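Local coordinates for protein Cap5O (Staphylococcus aureus, PDB 3OJO) that oxidises UDP-N-acetyl-mannosamine with NAD as the cofactor, a step in the making of the Staphylococcus aureus capsular polysaccharide, at the interface of chains A and B. Residues are numbered along the deposited sequence; one frame, centred on the assembly and turned at random. Chains: chain A/B, Cap5O.

The interface of chains A and B. Residues chain A 228, 231, 234-235, 238; chain B 284-286, 288.
Capping of a helix N-terminus by a carboxylate from another subunit is the central feature of this part of the two-fold interface, where helix 208-238 of chain A lies against the 3-10 turn 282-285 of chain B and the start of helix 286-312. A:Glu231 supplies the cap. Its CG is anti to the backbone N (chi1 174°) and the chain runs on extended, carrying the carboxylate across to the first turn of the chain B helix. There OE2 of A:Glu231 accepts a hydrogen bond from the main-chain N of B:Ile288 (3.0 Å, 154° at H) through its syn lone pair. The other oxygen, OE1, comes equally near the N of B:Lys286, but that N-H points elsewhere, so the contact is at most electrostatic. The positive end of the helix dipole would probably stabilise the charged form of the acid.

Carbon contacts flank this bond. The carboxylate carbon CD of A:Glu231 packs 3.6 Å from the CA of B:Ala285, while the apolar pair A:Ile235 and B:Ile288 meet tip to tip, CD1 to CD1, at 4.0 Å. In both isoleucines CG1 stands anti to the carbonyl carbon, which points the long branches at each other. A:Leu228 adds a looser margin beyond B:Ile288.

B:Asn284, which loses the most surface to the partner among these residues (85 Å²), lays its amide across the base of A:Lys234 at about a right angle, with ND2 of B:Asn284 3.5 Å from CB of A:Lys234. Its amide is turned 26° from that of A:Asn238; as modelled, two donor groups face each other there, which is not a hydrogen bond.

Repeated by symmetry, the cap and its apolar flank probably help to fix the register of the long helices in the Cap5O dimer of the crystal.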
# COMPACT_ATOMS: atom_id res chain seq x y z
N LEU A 228 -0.72 -6.76 2.85
CA LEU A 228 0.14 -7.05 1.70
C LEU A 228 1.45 -7.71 2.14
O LEU A 228 1.82 -8.73 1.58
CB LEU A 228 0.38 -5.80 0.85
CG LEU A 228 1.35 -5.93 -0.34
CD1 LEU A 228 0.93 -7.05 -1.30
CD2 LEU A 228 1.48 -4.62 -1.08
N GLU A 231 0.63 -11.22 3.59
CA GLU A 231 0.27 -12.13 2.51
C GLU A 231 1.54 -12.55 1.76
O GLU A 231 1.71 -13.72 1.40
CB GLU A 231 -0.73 -11.44 1.56
CG GLU A 231 -1.05 -12.25 0.32
CD GLU A 231 -2.28 -11.79 -0.43
OE1 GLU A 231 -3.41 -12.13 -0.01
OE2 GLU A 231 -2.10 -11.12 -1.48
N LYS A 234 3.56 -15.18 3.63
CA LYS A 234 3.04 -16.53 3.41
C LYS A 234 3.55 -17.09 2.06
O LYS A 234 3.97 -18.24 2.01
CB LYS A 234 1.51 -16.56 3.50
CG LYS A 234 0.97 -16.33 4.89
CD LYS A 234 -0.56 -16.32 4.89
CE LYS A 234 -1.19 -16.06 6.25
NZ LYS A 234 -2.67 -15.88 6.17
N ILE A 235 3.58 -16.25 0.99
CA ILE A 235 4.05 -16.59 -0.36
C ILE A 235 5.55 -16.92 -0.35
O ILE A 235 5.96 -17.97 -0.85
CB ILE A 235 3.67 -15.48 -1.39
CG1 ILE A 235 2.16 -15.48 -1.68
CG2 ILE A 235 4.49 -15.59 -2.69
CD1 ILE A 235 1.57 -14.14 -2.36
N ASN A 238 6.52 -20.14 1.36
CA ASN A 238 6.19 -21.27 0.48
C ASN A 238 7.22 -21.50 -0.61
O ASN A 238 7.33 -22.63 -1.09
CB ASN A 238 4.81 -21.10 -0.15
CG ASN A 238 3.67 -21.61 0.70
OD1 ASN A 238 3.86 -22.11 1.82
ND2 ASN A 238 2.47 -21.50 0.16
N ASN B 284 -3.67 -17.73 -0.60
CA ASN B 284 -2.48 -17.07 -0.07
C ASN B 284 -2.10 -15.82 -0.88
O ASN B 284 -1.20 -15.09 -0.46
CB ASN B 284 -1.30 -18.06 0.04
CG ASN B 284 -1.07 -18.61 1.43
OD1 ASN B 284 -1.94 -18.58 2.31
ND2 ASN B 284 0.13 -19.15 1.65
N ALA B 285 -2.77 -15.59 -2.05
CA ALA B 285 -2.60 -14.41 -2.93
C ALA B 285 -3.96 -13.66 -3.09
O ALA B 285 -4.21 -13.01 -4.11
CB ALA B 285 -2.05 -14.84 -4.28
N LYS B 286 -4.82 -13.75 -2.06
CA LYS B 286 -6.16 -13.16 -2.00
C LYS B 286 -6.19 -11.63 -2.17
O LYS B 286 -7.03 -11.15 -2.93
CB LYS B 286 -6.91 -13.66 -0.75
CG LYS B 286 -8.40 -13.30 -0.65
CD LYS B 286 -9.29 -13.83 -1.79
CE LYS B 286 -10.37 -12.85 -2.22
NZ LYS B 286 -11.31 -12.50 -1.11
N ILE B 288 -3.76 -9.66 -3.58
CA ILE B 288 -3.26 -9.39 -4.93
C ILE B 288 -4.40 -9.58 -5.96
O ILE B 288 -4.59 -8.72 -6.81
CB ILE B 288 -1.97 -10.18 -5.27
CG1 ILE B 288 -0.82 -9.76 -4.32
CG2 ILE B 288 -1.55 -9.98 -6.74
CD1 ILE B 288 0.29 -10.78 -4.13